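Local coordinates for alpha-1,4-endofucoidanase (Mariniflexile fucanivorans, PDB 6DLH), which hydrolyses fucoidan from within the chain as a retaining glycoside hydrolase of family 107, its catalytic domain followed by calcium-binding immunoglobulin-like domains, at residues 624-630 / 661-667; 542-547 / 591-595. All blocks are in the same frame, centred on the assembly; numbering follows the deposited sequence.

Interaction 1. Residues 624-630 / 661-667; sequences HVAGFTN and GTDYYDF. With CA (calcium ion), chain F.
The hydroxyl of Y665 reaches the start of the linker 624-630 and is gripped there twice. OH of Y665 lies at the imidazole edge, in the ring plane, 2.9 Å from ND1 of H624, in a hydrogen bond that either partner could donate, and the backbone N of V625 donates a longer one of 3.3 Å to the same oxygen. With CG of Y665 anti to the backbone N (chi1 -165°), the phenol extends across the linker. V625 lies over one face of that ring, its CG2 3.5 Å from CE1 of Y665.

F628 presents its ring face to the base of the same tyrosine: CB of Y665 stands almost over the ring centre, while the two aromatic rings, near parallel, are slid too far apart to stack. F667 makes a T-shaped pair with H624, turning its edge to the imidazole face at a centroid separation of 4.8 Å, the planes 78° apart. One face of F667 carries N630, with ND2 3.2 Å from CG of F667 and the amide steeply inclined to the ring; CD2 of Y665 covers the opposite face.

Between Y665 and F667, D666 turns the other way and binds calcium through OD1 at 2.5 Å, together with G634, E668, D670 and D715. The aromatic cluster thus borders a metal site, and the two bonds to the phenol oxygen, one from a side chain and one from the backbone, should help fix how the linker lies against the third immunoglobulin-like domain of this chain.

Interaction 2. Residues 542-547 / 591-595; sequences ATALKD and GMPTA
A type II beta turn from T543 to K546, at the end of strand 537-543 in the second immunoglobulin-like domain of this chain, packs against the proline-containing loop that follows strand 586-590. One backbone bond joins them: N of L545, inside the turn, donates to O of P593 at 2.7 Å, and the N-H points straight at the oxygen (179°). Beside it CA of A544 makes a weaker CH...O contact with the same carbonyl, so the turn closes on P593 through two neighbouring residues.

The proline ring packs against the turn, its CG 3.3 Å from O of T543 and 4.0 Å from CB of A542. M592 runs out from its backbone with CG anti to N (chi1 -173°) and then bends at the sulfur, which lays CG, SD and CE along the turn; CG comes within 3.4 Å of N of K546, and CE approaches OD2 of D547. A water bridges the far end, donating to OD1 of D547 and accepting from N of G591.

Strand 613-623 flanks the contact: A542 and A544 share backbone hydrogen bonds with its end at T621 and D623, A542 packs on I620 and V622, and P593 rests on V622 as well as on W576.

How the interactions relate
Both segments of interaction 2 precede those of interaction 1 in sequence, and the centres lie about 12 Å apart. Strand 613-623 connects them: it neighbours strand 537-543 in the four-stranded sheet of the second immunoglobulin-like domain of this chain, then runs directly into 624-630, the start of the linker to strand 642-649 of the third. The two contacts also touch. CG2 of V625 meets O of A544 at 3.1 Å, A595 packs against Y665 and D666, and CD1 of L545 approaches CA of G661. Turn, loop and linker therefore meet the calcium-binding loop of the next domain in one continuous interface, which probably restrains the relative orientation of these two domains.

Interaction 1. Residues 624-630 / 661-667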
loop_
_atom_site.group_PDB
_atom_site.type_symbol
_atom_site.label_atom_id
_atom_site.label_comp_id
_atom_site.label_asym_id
_atom_site.label_seq_id
_atom_site.Cartn_x
_atom_site.Cartn_y
_atom_site.Cartn_z
ATOM N N HIS A 624 1.767 31.501 7.203
ATOM C CA HIS A 624 1.037 32.183 6.146
ATOM C C HIS A 624 1.423 31.582 4.796
ATOM O O HIS A 624 2.521 31.052 4.644
ATOM C CB HIS A 624 1.304 33.698 6.188
ATOM C CG HIS A 624 0.516 34.436 7.222
ATOM N ND1 HIS A 624 -0.866 34.384 7.279
ATOM C CD2 HIS A 624 0.903 35.248 8.232
ATOM C CE1 HIS A 624 -1.298 35.121 8.284
ATOM N NE2 HIS A 624 -0.230 35.662 8.886
ATOM N N VAL A 625 0.500 31.667 3.828
ATOM C CA VAL A 625 0.770 31.333 2.438
ATOM C C VAL A 625 1.930 32.205 1.963
ATOM O O VAL A 625 1.946 33.402 2.224
ATOM C CB VAL A 625 -0.486 31.534 1.561
ATOM C CG1 VAL A 625 -0.200 31.347 0.078
ATOM C CG2 VAL A 625 -1.647 30.651 1.998
ATOM N N ALA A 626 2.902 31.591 1.277
ATOM C CA ALA A 626 4.076 32.307 0.796
ATOM C C ALA A 626 3.731 33.053 -0.487
ATOM O O ALA A 626 2.742 32.729 -1.145
ATOM C CB ALA A 626 5.215 31.340 0.575
ATOM N N GLY A 627 4.556 34.056 -0.821
ATOM C CA GLY A 627 4.458 34.760 -2.092
ATOM C C GLY A 627 3.702 36.086 -2.007
ATOM O O GLY A 627 3.651 36.829 -2.985
ATOM N N PHE A 628 3.107 36.369 -0.842
ATOM C CA PHE A 628 2.372 37.605 -0.622
ATOM C C PHE A 628 3.154 38.501 0.333
ATOM O O PHE A 628 3.960 38.011 1.121
ATOM C CB PHE A 628 0.987 37.312 -0.044
ATOM C CG PHE A 628 0.080 36.523 -0.951
ATOM C CD1 PHE A 628 -0.591 37.139 -1.996
ATOM C CD2 PHE A 628 -0.113 35.163 -0.754
ATOM C CE1 PHE A 628 -1.433 36.411 -2.823
ATOM C CE2 PHE A 628 -0.957 34.437 -1.581
ATOM C CZ PHE A 628 -1.615 35.062 -2.616
ATOM N N THR A 629 2.891 39.812 0.252
ATOM C CA THR A 629 3.537 40.806 1.096
ATOM C C THR A 629 2.519 41.404 2.066
ATOM O O THR A 629 1.567 42.064 1.649
ATOM C CB THR A 629 4.232 41.886 0.254
ATOM O OG1 THR A 629 5.066 41.234 -0.703
ATOM C CG2 THR A 629 5.057 42.845 1.085
ATOM N N ASN A 630 2.739 41.156 3.363
ATOM C CA ASN A 630 1.952 41.750 4.429
ATOM C C ASN A 630 2.242 43.247 4.465
ATOM O O ASN A 630 3.400 43.653 4.443
ATOM C CB ASN A 630 2.241 41.075 5.773
ATOM C CG ASN A 630 1.408 41.605 6.922
ATOM O OD1 ASN A 630 1.948 42.138 7.886
ATOM N ND2 ASN A 630 0.096 41.458 6.842
ATOM N N GLY A 661 -5.487 32.539 -1.866
ATOM C CA GLY A 661 -4.274 31.807 -1.547
ATOM C C GLY A 661 -3.353 31.699 -2.753
ATOM O O GLY A 661 -2.174 31.398 -2.600
ATOM N N THR A 662 -3.910 31.957 -3.941
ATOM C CA THR A 662 -3.137 31.940 -5.174
ATOM C C THR A 662 -3.043 33.357 -5.745
ATOM O O THR A 662 -1.959 33.815 -6.111
ATOM C CB THR A 662 -3.702 30.917 -6.175
ATOM O OG1 THR A 662 -3.935 29.676 -5.505
ATOM C CG2 THR A 662 -2.810 30.694 -7.380
ATOM N N ASP A 663 -4.194 34.041 -5.812
ATOM C CA ASP A 663 -4.289 35.312 -6.515
ATOM C C ASP A 663 -4.384 36.479 -5.530
ATOM O O ASP A 663 -3.972 37.591 -5.854
ATOM C CB ASP A 663 -5.436 35.294 -7.530
ATOM C CG ASP A 663 -5.320 34.164 -8.542
ATOM O OD1 ASP A 663 -4.367 34.197 -9.348
ATOM O OD2 ASP A 663 -6.183 33.260 -8.510
ATOM N N TYR A 664 -4.918 36.210 -4.331
ATOM C CA TYR A 664 -5.220 37.245 -3.355
ATOM C C TYR A 664 -5.269 36.624 -1.959
ATOM O O TYR A 664 -5.718 35.489 -1.792
ATOM C CB TYR A 664 -6.532 37.963 -3.706
ATOM C CG TYR A 664 -7.772 37.106 -3.657
ATOM C CD1 TYR A 664 -8.441 36.889 -2.462
ATOM C CD2 TYR A 664 -8.282 36.505 -4.800
ATOM C CE1 TYR A 664 -9.574 36.092 -2.399
ATOM C CE2 TYR A 664 -9.417 35.706 -4.757
ATOM C CZ TYR A 664 -10.064 35.496 -3.549
ATOM O OH TYR A 664 -11.181 34.712 -3.470
ATOM N N TYR A 665 -4.840 37.403 -0.960
ATOM C CA TYR A 665 -4.661 36.898 0.391
ATOM C C TYR A 665 -4.997 37.978 1.418
ATOM O O TYR A 665 -4.668 39.147 1.230
ATOM C CB TYR A 665 -3.214 36.436 0.565
ATOM C CG TYR A 665 -2.951 35.566 1.767
ATOM C CD1 TYR A 665 -3.635 34.374 1.953
ATOM C CD2 TYR A 665 -1.989 35.915 2.704
ATOM C CE1 TYR A 665 -3.385 33.562 3.048
ATOM C CE2 TYR A 665 -1.717 35.110 3.799
ATOM C CZ TYR A 665 -2.419 33.929 3.970
ATOM O OH TYR A 665 -2.160 33.130 5.043
ATOM N N ASP A 666 -5.629 37.555 2.520
ATOM C CA ASP A 666 -5.911 38.428 3.647
ATOM C C ASP A 666 -5.310 37.832 4.919
ATOM O O ASP A 666 -5.741 36.774 5.374
ATOM C CB ASP A 666 -7.415 38.664 3.807
ATOM C CG ASP A 666 -7.749 39.504 5.029
ATOM O OD1 ASP A 666 -7.384 40.698 5.037
ATOM O OD2 ASP A 666 -8.347 38.949 5.975
ATOM N N PHE A 667 -4.360 38.560 5.518
ATOM C CA PHE A 667 -3.554 38.058 6.621
ATOM C C PHE A 667 -4.364 37.839 7.900
ATOM O O PHE A 667 -3.817 37.343 8.883
ATOM C CB PHE A 667 -2.333 38.954 6.840
ATOM C CG PHE A 667 -1.257 38.775 5.798
ATOM C CD1 PHE A 667 -0.267 37.812 5.956
ATOM C CD2 PHE A 667 -1.242 39.551 4.649
ATOM C CE1 PHE A 667 0.724 37.645 4.998
ATOM C CE2 PHE A 667 -0.256 39.377 3.688
ATOM C CZ PHE A 667 0.729 38.427 3.864
HETATM CA CA CA F . -8.304 42.208 6.833
#

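Interaction 2. Residues 542-547 / 591-595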
loop_
_atom_site.group_PDB
_atom_site.type_symbol
_atom_site.label_atom_id
_atom_site.label_comp_id
_atom_site.label_asym_id
_atom_site.label_seq_id
_atom_site.Cartn_x
_atom_site.Cartn_y
_atom_site.Cartn_z
ATOM N N ALA A 542 1.955 23.514 9.983
ATOM C CA ALA A 542 0.922 23.595 8.964
ATOM C C ALA A 542 1.153 24.846 8.120
ATOM O O ALA A 542 1.970 25.688 8.473
ATOM C CB ALA A 542 -0.440 23.622 9.616
ATOM N N THR A 543 0.434 24.934 6.996
ATOM C CA THR A 543 0.394 26.122 6.160
ATOM C C THR A 543 -1.069 26.459 5.896
ATOM O O THR A 543 -1.865 25.568 5.603
ATOM C CB THR A 543 1.151 25.898 4.846
ATOM O OG1 THR A 543 2.472 25.454 5.156
ATOM C CG2 THR A 543 1.209 27.131 3.968
ATOM N N ALA A 544 -1.419 27.746 6.026
ATOM C CA ALA A 544 -2.773 28.204 5.758
ATOM C C ALA A 544 -3.149 27.848 4.323
ATOM O O ALA A 544 -2.318 27.953 3.426
ATOM C CB ALA A 544 -2.855 29.693 5.978
ATOM N N LEU A 545 -4.402 27.422 4.127
ATOM C CA LEU A 545 -4.941 27.115 2.809
ATOM C C LEU A 545 -4.160 25.957 2.185
ATOM O O LEU A 545 -3.870 25.965 0.990
ATOM C CB LEU A 545 -4.898 28.372 1.923
ATOM C CG LEU A 545 -5.543 29.635 2.502
ATOM C CD1 LEU A 545 -5.509 30.768 1.491
ATOM C CD2 LEU A 545 -6.974 29.377 2.958
ATOM N N LYS A 546 -3.809 24.974 3.021
ATOM C CA LYS A 546 -3.146 23.754 2.590
ATOM C C LYS A 546 -3.542 22.636 3.546
ATOM O O LYS A 546 -3.531 22.826 4.760
ATOM C CB LYS A 546 -1.626 23.944 2.543
ATOM C CG LYS A 546 -0.850 22.785 1.932
ATOM C CD LYS A 546 0.645 23.011 1.880
ATOM C CE LYS A 546 1.395 21.866 1.232
ATOM N NZ LYS A 546 1.287 20.614 2.024
ATOM N N ASP A 547 -3.896 21.476 2.984
ATOM C CA ASP A 547 -4.331 20.338 3.777
ATOM C C ASP A 547 -3.178 19.856 4.652
ATOM O O ASP A 547 -2.071 19.640 4.168
ATOM C CB ASP A 547 -4.910 19.240 2.885
ATOM C CG ASP A 547 -6.233 19.644 2.259
ATOM O OD1 ASP A 547 -7.232 19.698 3.003
ATOM O OD2 ASP A 547 -6.248 19.924 1.040
ATOM N N GLY A 591 -7.039 18.542 8.052
ATOM C CA GLY A 591 -7.767 19.797 8.086
ATOM C C GLY A 591 -6.966 20.893 7.402
ATOM O O GLY A 591 -5.756 20.761 7.227
ATOM N N MET A 592 -7.663 21.961 7.006
ATOM C CA MET A 592 -7.034 23.092 6.344
ATOM C C MET A 592 -7.166 24.324 7.237
ATOM O O MET A 592 -8.274 24.807 7.468
ATOM C CB MET A 592 -7.700 23.364 4.991
ATOM C CG MET A 592 -6.992 24.419 4.173
ATOM S SD MET A 592 -7.854 24.808 2.629
ATOM C CE MET A 592 -7.157 23.569 1.536
ATOM N N PRO A 593 -6.049 24.845 7.800
ATOM C CA PRO A 593 -6.067 26.142 8.476
ATOM C C PRO A 593 -6.278 27.281 7.480
ATOM O O PRO A 593 -6.062 27.116 6.281
ATOM C CB PRO A 593 -4.673 26.246 9.117
ATOM C CG PRO A 593 -3.802 25.315 8.296
ATOM C CD PRO A 593 -4.725 24.203 7.844
ATOM N N THR A 594 -6.726 28.425 8.001
ATOM C CA THR A 594 -6.853 29.655 7.234
ATOM C C THR A 594 -5.799 30.631 7.750
ATOM O O THR A 594 -5.102 30.328 8.722
ATOM C CB THR A 594 -8.274 30.234 7.355
ATOM O OG1 THR A 594 -8.441 30.771 8.668
ATOM C CG2 THR A 594 -9.365 29.220 7.085
ATOM N N ALA A 595 -5.705 31.803 7.113
ATOM C CA ALA A 595 -4.791 32.844 7.551
ATOM C C ALA A 595 -5.103 33.268 8.989
ATOM O O ALA A 595 -4.214 33.709 9.714
ATOM C CB ALA A 595 -4.850 34.005 6.595
HETATM O O HOH W 1 -6.876 18.227 5.274
#